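Possible translation initiation inhibitor (Rhodopseudomonas palustris, PDB 3LME) is of unknown function but belongs to the YjgF-like group of small alpha/beta proteins and forms trimers. Local coordinates at residues F28-G33 / D123-A128; T81-Y86 / V108-A113. The protein carries 1 engineered substitution. One frame throughout, in Å; residues are numbered along the deposited sequence.

Contact 1 (F28-G33 / D123-A128); sequences FVFIGG and DGTFYA
The Phe28 ring receives Tyr127 on one face: Tyr127 CD1 stands 3.8 Å from Phe28 CZ, displaced toward the rim, and the two ring planes meet at 47°, an oblique pair. Two residues along on the same side of the sheet, Thr125 CG2 sits over a face of the Phe30 ring in a CH-pi contact, 4.2 Å from its centroid. Thr125 chi1 of -51° sets OG1 beside the backbone N and leaves CG2 anti to it. On the other side, with Val29, the Phe126 ring has Val29 O at its edge, in plane, while Ile31 CG1 approaches Phe126 CE1 obliquely at 3.8 Å; helix 48-64 packs on Ile31 and Phe126. Strands 28-35 and 120-127, far apart in sequence, are antiparallel neighbours in the middle of the mixed sheet. Val29 N reaches Phe126 O at 2.8 Å and Phe126 N reaches Val29 O at 2.7 Å. Ile31 N adds a bond to Gly124 O. These bonds satisfy buried backbone groups, and Arg75 of the second subunit meets Ile31 O and, weakly, Thr125 OG1. The face of Phe28, Phe30, Thr125 and Tyr127 thus serves the trimer interface, where neighbouring subunits touch all three rings.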
ATOM      1  N   PHE A  28      -2.071 -13.882  -7.891  1.00 46.59           N
ATOM      2  CA  PHE A  28      -2.283 -12.466  -7.691  1.00 45.60           C
ATOM      3  C   PHE A  28      -1.791 -11.610  -8.842  1.00 45.99           C
ATOM      4  O   PHE A  28      -0.850 -11.996  -9.554  1.00 47.03           O
ATOM      5  CB  PHE A  28      -1.646 -12.011  -6.404  1.00 44.92           C
ATOM      6  CG  PHE A  28      -2.354 -12.483  -5.198  1.00 43.16           C
ATOM      7  CD1 PHE A  28      -3.265 -11.661  -4.555  1.00 42.16           C
ATOM      8  CD2 PHE A  28      -2.112 -13.760  -4.688  1.00 40.69           C
ATOM      9  CE1 PHE A  28      -3.927 -12.106  -3.419  1.00 41.10           C
ATOM     10  CE2 PHE A  28      -2.757 -14.213  -3.559  1.00 38.51           C
ATOM     11  CZ  PHE A  28      -3.669 -13.392  -2.925  1.00 40.30           C
ATOM     12  N   VAL A  29      -2.429 -10.451  -9.017  1.00 45.11           N
ATOM     13  CA  VAL A  29      -2.014  -9.470 -10.007  1.00 44.27           C
ATOM     14  C   VAL A  29      -1.876  -8.077  -9.391  1.00 44.24           C
ATOM     15  O   VAL A  29      -2.852  -7.518  -8.848  1.00 44.27           O
ATOM     16  CB  VAL A  29      -3.004  -9.420 -11.138  1.00 44.45           C
ATOM     17  CG1 VAL A  29      -2.677  -8.263 -12.081  1.00 44.07           C
ATOM     18  CG2 VAL A  29      -3.011 -10.769 -11.866  1.00 44.36           C
ATOM     19  N   PHE A  30      -0.661  -7.527  -9.480  1.00 43.45           N
ATOM     20  CA  PHE A  30      -0.337  -6.247  -8.868  1.00 42.81           C
ATOM     21  C   PHE A  30      -0.219  -5.193  -9.936  1.00 42.53           C
ATOM     22  O   PHE A  30       0.689  -5.221 -10.724  1.00 42.99           O
ATOM     23  CB  PHE A  30       0.987  -6.332  -8.096  1.00 42.92           C
ATOM     24  CG  PHE A  30       0.966  -7.316  -6.936  1.00 42.75           C
ATOM     25  CD1 PHE A  30       0.860  -6.866  -5.632  1.00 42.49           C
ATOM     26  CD2 PHE A  30       1.055  -8.687  -7.159  1.00 41.55           C
ATOM     27  CE1 PHE A  30       0.847  -7.769  -4.566  1.00 43.59           C
ATOM     28  CE2 PHE A  30       1.035  -9.587  -6.115  1.00 41.61           C
ATOM     29  CZ  PHE A  30       0.933  -9.130  -4.812  1.00 42.71           C
ATOM     30  N   ILE A  31      -1.130  -4.248  -9.963  1.00 42.04           N
ATOM     31  CA  ILE A  31      -1.023  -3.195 -10.926  1.00 42.24           C
ATOM     32  C   ILE A  31      -0.260  -1.997 -10.339  1.00 42.68           C
ATOM     33  O   ILE A  31      -0.553  -1.543  -9.221  1.00 43.13           O
ATOM     34  CB  ILE A  31      -2.421  -2.802 -11.433  1.00 41.97           C
ATOM     35  CG1 ILE A  31      -3.169  -4.041 -11.940  1.00 42.42           C
ATOM     36  CG2 ILE A  31      -2.326  -1.748 -12.502  1.00 41.37           C
ATOM     37  CD1 ILE A  31      -2.515  -4.785 -13.152  1.00 42.08           C
ATOM     38  N   GLY A  32       0.721  -1.489 -11.083  1.00 42.83           N
ATOM     39  CA  GLY A  32       1.433  -0.262 -10.684  1.00 43.29           C
ATOM     40  C   GLY A  32       0.516   0.952 -10.645  1.00 43.77           C
ATOM     41  O   GLY A  32      -0.634   0.900 -11.102  1.00 44.53           O
ATOM     42  N   GLY A  33       1.009   2.050 -10.088  1.00 43.90           N
ATOM     43  CA  GLY A  33       0.205   3.252  -9.969  1.00 43.94           C
ATOM     44  C   GLY A  33      -0.270   3.698 -11.331  1.00 44.41           C
ATOM     45  O   GLY A  33       0.532   3.808 -12.264  1.00 44.84           O
ATOM     46  N   ASP A 123      -3.713   2.492  -6.828  1.00 48.87           N
ATOM     47  CA  ASP A 123      -3.015   1.200  -6.738  1.00 49.33           C
ATOM     48  C   ASP A 123      -4.001   0.054  -6.611  1.00 48.30           C
ATOM     49  O   ASP A 123      -4.805   0.033  -5.683  1.00 48.85           O
ATOM     50  CB  ASP A 123      -2.137   1.147  -5.506  1.00 50.15           C
ATOM     51  CG  ASP A 123      -0.894   1.952  -5.654  1.00 54.45           C
ATOM     52  OD1 ASP A 123      -0.663   2.471  -6.777  1.00 57.77           O
ATOM     53  OD2 ASP A 123      -0.150   2.062  -4.643  1.00 58.22           O
ATOM     54  N   GLY A 124      -3.923  -0.908  -7.522  1.00 46.93           N
ATOM     55  CA  GLY A 124      -4.885  -1.978  -7.565  1.00 45.10           C
ATOM     56  C   GLY A 124      -4.167  -3.278  -7.437  1.00 44.36           C
ATOM     57  O   GLY A 124      -3.113  -3.456  -8.041  1.00 44.66           O
ATOM     58  N   THR A 125      -4.745  -4.174  -6.638  1.00 43.59           N
ATOM     59  CA  THR A 125      -4.262  -5.545  -6.421  1.00 42.42           C
ATOM     60  C   THR A 125      -5.427  -6.519  -6.621  1.00 42.08           C
ATOM     61  O   THR A 125      -6.508  -6.324  -6.080  1.00 40.79           O
ATOM     62  CB  THR A 125      -3.680  -5.679  -5.011  1.00 42.16           C
ATOM     63  OG1 THR A 125      -2.740  -4.625  -4.817  1.00 42.56           O
ATOM     64  CG2 THR A 125      -2.990  -7.020  -4.806  1.00 40.69           C
ATOM     65  N   PHE A 126      -5.208  -7.541  -7.437  1.00 42.64           N
ATOM     66  CA  PHE A 126      -6.287  -8.431  -7.850  1.00 43.38           C
ATOM     67  C   PHE A 126      -5.938  -9.890  -7.541  1.00 45.06           C
ATOM     68  O   PHE A 126      -4.759 -10.284  -7.537  1.00 44.97           O
ATOM     69  CB  PHE A 126      -6.566  -8.275  -9.342  1.00 42.60           C
ATOM     70  CG  PHE A 126      -7.009  -6.886  -9.758  1.00 41.36           C
ATOM     71  CD1 PHE A 126      -6.101  -5.824  -9.817  1.00 40.82           C
ATOM     72  CD2 PHE A 126      -8.309  -6.653 -10.145  1.00 38.91           C
ATOM     73  CE1 PHE A 126      -6.510  -4.561 -10.210  1.00 40.27           C
ATOM     74  CE2 PHE A 126      -8.726  -5.395 -10.543  1.00 39.69           C
ATOM     75  CZ  PHE A 126      -7.834  -4.342 -10.573  1.00 40.00           C
ATOM     76  N   TYR A 127      -6.974 -10.686  -7.278  1.00 46.93           N
ATOM     77  CA  TYR A 127      -6.843 -12.121  -7.066  1.00 48.73           C
ATOM     78  C   TYR A 127      -7.579 -12.769  -8.181  1.00 50.53           C
ATOM     79  O   TYR A 127      -8.806 -12.651  -8.225  1.00 51.26           O
ATOM     80  CB  TYR A 127      -7.551 -12.516  -5.793  1.00 48.29           C
ATOM     81  CG  TYR A 127      -7.500 -13.981  -5.461  1.00 48.51           C
ATOM     82  CD1 TYR A 127      -6.279 -14.649  -5.342  1.00 50.00           C
ATOM     83  CD2 TYR A 127      -8.668 -14.688  -5.199  1.00 48.44           C
ATOM     84  CE1 TYR A 127      -6.219 -16.001  -4.997  1.00 50.24           C
ATOM     85  CE2 TYR A 127      -8.633 -16.027  -4.848  1.00 50.04           C
ATOM     86  CZ  TYR A 127      -7.398 -16.687  -4.754  1.00 51.02           C
ATOM     87  OH  TYR A 127      -7.359 -18.025  -4.417  1.00 48.20           O
ATOM     88  N   ALA A 128      -6.859 -13.463  -9.061  1.00 52.29           N
ATOM     89  CA  ALA A 128      -7.475 -14.057 -10.229  1.00 54.40           C
ATOM     90  C   ALA A 128      -6.923 -15.450 -10.526  1.00 56.38           C
ATOM     91  O   ALA A 128      -6.172 -15.613 -11.492  1.00 56.87           O
ATOM     92  CB  ALA A 128      -7.251 -13.150 -11.409  1.00 54.41           C
TER

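Contact 2 (T81-Y86 / V108-A113). With SO4 (sulfate ion), chain N.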
ATOM      1  N   THR A  81      -5.735  14.546  -4.374  1.00 48.76           N
ATOM      2  CA  THR A  81      -5.099  15.804  -4.141  1.00 49.12           C
ATOM      3  C   THR A  81      -5.945  16.694  -3.241  1.00 49.94           C
ATOM      4  O   THR A  81      -5.418  17.633  -2.607  1.00 49.87           O
ATOM      5  CB  THR A  81      -4.761  16.415  -5.510  1.00 48.99           C
ATOM      6  OG1 THR A  81      -3.346  16.374  -5.647  1.00 48.37           O
ATOM      7  CG2 THR A  81      -5.301  17.861  -5.709  1.00 48.72           C
ATOM      8  N   ASP A  82      -7.244  16.367  -3.178  1.00 50.30           N
ATOM      9  CA  ASP A  82      -8.227  17.066  -2.362  1.00 50.63           C
ATOM     10  C   ASP A  82      -9.324  16.052  -2.043  1.00 50.53           C
ATOM     11  O   ASP A  82     -10.278  15.896  -2.775  1.00 51.13           O
ATOM     12  CB  ASP A  82      -8.760  18.295  -3.122  1.00 50.90           C
ATOM     13  CG  ASP A  82      -9.759  19.150  -2.306  1.00 53.03           C
ATOM     14  OD1 ASP A  82     -10.183  18.774  -1.179  1.00 54.96           O
ATOM     15  OD2 ASP A  82     -10.135  20.224  -2.824  1.00 53.75           O
ATOM     16  N   VAL A  83      -9.177  15.341  -0.941  1.00 50.88           N
ATOM     17  CA  VAL A  83     -10.164  14.343  -0.557  1.00 50.90           C
ATOM     18  C   VAL A  83     -11.575  14.940  -0.460  1.00 50.97           C
ATOM     19  O   VAL A  83     -12.527  14.367  -0.962  1.00 51.15           O
ATOM     20  CB  VAL A  83      -9.719  13.549   0.723  1.00 50.87           C
ATOM     21  CG1 VAL A  83      -9.841  14.393   1.993  1.00 51.06           C
ATOM     22  CG2 VAL A  83     -10.489  12.253   0.851  1.00 50.77           C
ATOM     23  N   ALA A  84     -11.712  16.107   0.146  1.00 51.48           N
ATOM     24  CA  ALA A  84     -13.026  16.729   0.228  1.00 52.10           C
ATOM     25  C   ALA A  84     -13.672  16.837  -1.169  1.00 52.56           C
ATOM     26  O   ALA A  84     -14.870  16.624  -1.319  1.00 52.57           O
ATOM     27  CB  ALA A  84     -12.932  18.093   0.906  1.00 51.37           C
ATOM     28  N   LYS A  85     -12.867  17.142  -2.183  1.00 53.11           N
ATOM     29  CA  LYS A  85     -13.375  17.407  -3.519  1.00 53.87           C
ATOM     30  C   LYS A  85     -13.609  16.150  -4.360  1.00 53.87           C
ATOM     31  O   LYS A  85     -14.623  16.047  -5.050  1.00 53.97           O
ATOM     32  CB  LYS A  85     -12.426  18.363  -4.265  1.00 54.58           C
ATOM     33  CG  LYS A  85     -12.994  18.886  -5.611  1.00 56.41           C
ATOM     34  CD  LYS A  85     -12.364  20.197  -6.054  1.00 59.44           C
ATOM     35  CE  LYS A  85     -12.446  20.328  -7.578  1.00 62.36           C
ATOM     36  NZ  LYS A  85     -11.758  21.559  -8.102  1.00 64.13           N
ATOM     37  N   TYR A  86     -12.672  15.207  -4.305  1.00 53.74           N
ATOM     38  CA  TYR A  86     -12.688  14.063  -5.202  1.00 53.87           C
ATOM     39  C   TYR A  86     -13.239  12.758  -4.643  1.00 53.84           C
ATOM     40  O   TYR A  86     -13.555  11.837  -5.402  1.00 54.65           O
ATOM     41  CB  TYR A  86     -11.307  13.842  -5.790  1.00 53.82           C
ATOM     42  CG  TYR A  86     -10.782  15.086  -6.446  1.00 55.56           C
ATOM     43  CD1 TYR A  86     -11.462  15.675  -7.509  1.00 56.67           C
ATOM     44  CD2 TYR A  86      -9.617  15.690  -5.989  1.00 56.32           C
ATOM     45  CE1 TYR A  86     -10.988  16.821  -8.103  1.00 57.23           C
ATOM     46  CE2 TYR A  86      -9.138  16.831  -6.569  1.00 56.25           C
ATOM     47  CZ  TYR A  86      -9.824  17.393  -7.624  1.00 58.04           C
ATOM     48  OH  TYR A  86      -9.335  18.542  -8.196  1.00 59.97           O
ATOM     49  N   VAL A 108      -8.882   5.711   0.720  1.00 47.12           N
ATOM     50  CA  VAL A 108      -8.733   7.007   0.019  1.00 47.99           C
ATOM     51  C   VAL A 108      -7.982   8.041   0.881  1.00 48.71           C
ATOM     52  O   VAL A 108      -8.494   8.491   1.899  1.00 49.48           O
ATOM     53  CB  VAL A 108     -10.136   7.629  -0.407  1.00 48.31           C
ATOM     54  CG1 VAL A 108      -9.966   8.963  -1.096  1.00 46.82           C
ATOM     55  CG2 VAL A 108     -10.944   6.702  -1.329  1.00 47.83           C
ATOM     56  N   LEU A 109      -6.779   8.438   0.480  1.00 49.55           N
ATOM     57  CA  LEU A 109      -6.030   9.458   1.255  1.00 50.26           C
ATOM     58  C   LEU A 109      -5.739  10.695   0.446  1.00 50.26           C
ATOM     59  O   LEU A 109      -5.588  10.613  -0.771  1.00 50.27           O
ATOM     60  CB  LEU A 109      -4.691   8.923   1.752  1.00 50.09           C
ATOM     61  CG  LEU A 109      -4.634   7.417   1.913  1.00 51.50           C
ATOM     62  CD1 LEU A 109      -3.342   6.963   1.330  1.00 53.52           C
ATOM     63  CD2 LEU A 109      -4.770   7.013   3.358  1.00 51.77           C
ATOM     64  N   GLN A 110      -5.650  11.835   1.126  1.00 50.72           N
ATOM     65  CA  GLN A 110      -5.155  13.053   0.493  1.00 51.51           C
ATOM     66  C   GLN A 110      -3.642  13.058   0.529  1.00 52.30           C
ATOM     67  O   GLN A 110      -3.032  12.518   1.445  1.00 53.39           O
ATOM     68  CB  GLN A 110      -5.703  14.290   1.177  1.00 50.80           C
ATOM     69  CG  GLN A 110      -5.548  15.556   0.381  1.00 49.68           C
ATOM     70  CD  GLN A 110      -6.232  16.726   1.064  1.00 49.72           C
ATOM     71  OE1 GLN A 110      -7.456  16.712   1.267  1.00 48.78           O
ATOM     72  NE2 GLN A 110      -5.441  17.742   1.448  1.00 47.73           N
ATOM     73  N   VAL A 111      -3.031  13.689  -0.455  1.00 53.12           N
ATOM     74  CA  VAL A 111      -1.590  13.637  -0.596  1.00 53.54           C
ATOM     75  C   VAL A 111      -1.191  14.966  -1.265  1.00 54.44           C
ATOM     76  O   VAL A 111      -2.028  15.587  -1.898  1.00 54.83           O
ATOM     77  CB  VAL A 111      -1.240  12.334  -1.353  1.00 53.29           C
ATOM     78  CG1 VAL A 111      -0.757  12.585  -2.760  1.00 52.65           C
ATOM     79  CG2 VAL A 111      -0.265  11.513  -0.557  1.00 53.03           C
ATOM     80  N   PRO A 112       0.045  15.459  -1.081  1.00 55.74           N
ATOM     81  CA  PRO A 112       0.256  16.805  -1.662  1.00 56.71           C
ATOM     82  C   PRO A 112       0.571  16.832  -3.163  1.00 57.72           C
ATOM     83  O   PRO A 112       0.071  17.696  -3.870  1.00 57.63           O
ATOM     84  CB  PRO A 112       1.444  17.364  -0.855  1.00 56.53           C
ATOM     85  CG  PRO A 112       1.615  16.426   0.319  1.00 56.34           C
ATOM     86  CD  PRO A 112       1.163  15.090  -0.198  1.00 55.77           C
ATOM     87  N   ALA A 113       1.389  15.908  -3.654  1.00 59.03           N
ATOM     88  CA  ALA A 113       1.746  15.924  -5.079  1.00 60.80           C
ATOM     89  C   ALA A 113       1.739  14.526  -5.702  1.00 61.91           C
ATOM     90  O   ALA A 113       2.007  13.531  -5.011  1.00 62.09           O
ATOM     91  CB  ALA A 113       3.099  16.621  -5.302  1.00 60.40           C
TER
HETATM   92  S   SO4 N  15     -11.568   6.209   3.330  0.50 54.84           S
HETATM   93  O1  SO4 N  15     -10.169   6.075   2.949  0.50 52.04           O
HETATM   94  O2  SO4 N  15     -12.231   4.881   3.296  0.50 55.12           O
HETATM   95  O3  SO4 N  15     -11.670   6.810   4.656  0.50 53.58           O
HETATM   96  O4  SO4 N  15     -12.255   7.104   2.391  0.50 54.91           O
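A helix N-terminus meets the end of the strand outermost in this chain's sheet, through one side-chain-to-backbone hydrogen bond and a small valine contact: Gln110, on strand 106-110, reaches Val83 in the first turn of helix 83-98. Strand 73-80, this helix and strand 106-110 form a beta-alpha-beta unit, so the contact joins the start of its crossover helix to the end of its second strand. Gln110 CG is anti to the backbone N (chi1 -164°) and the chain stays extended beyond it, carrying the amide out to the helix start. There Val83 N donates to Gln110 OE1 at 3.1 Å, with an N-H...O angle of 146° and the donor tilted 32° from the amide plane. The same oxygen lies 3.4 Å from Val83 CG1, and the two side chains cross at about a right angle. Farther back along the glutamine, CG rests 3.6 Å from Thr81 O. The other branch of Val83, CG2, turns to Val108 and touches its CG1 at 3.9 Å. Asp82 is the N-cap residue: its OD1 accepts a weak bond from Lys85 N. Beside Val108 a sulfate ion, probably from the crystallisation liquor, takes a hydrogen bond from Val108 N to its O1 at 2.6 Å and another from His35 of the third subunit. That subunit also packs on Val83 and makes backbone hydrogen bonds with Gln110, while Pro112 meets Pro112 of both neighbouring subunits. Gln110 OE1 and Asp82 OD1 therefore accept from different amides of the first helical turn. Both would be favoured by the positive end of the helix dipole, and the glutamine bond ties that end to the strand without adding a net charge.

Contact 1 lies in the buried interior of the sheet, whereas contact 2, their centres about 22 Å apart, is only partly buried and sits at the margin of this chain's sheet, where a neighbouring subunit adjoins. The sheet connects them: strand 120-127 of contact 1 and strand 106-110 of contact 2 flank strand 73-80, and contact 2 falls inside the chain loop that contact 1 closes. Paired strands give contact 1 several backbone hydrogen bonds and extensive aromatic and apolar packing. At the helix-strand junction of contact 2, a single glutamine-to-backbone bond and one valine pair span a smaller interface. Both meet neighbouring subunits, contact 1 through Arg75 of the second subunit, contact 2 through Pro112 against Pro112 of both.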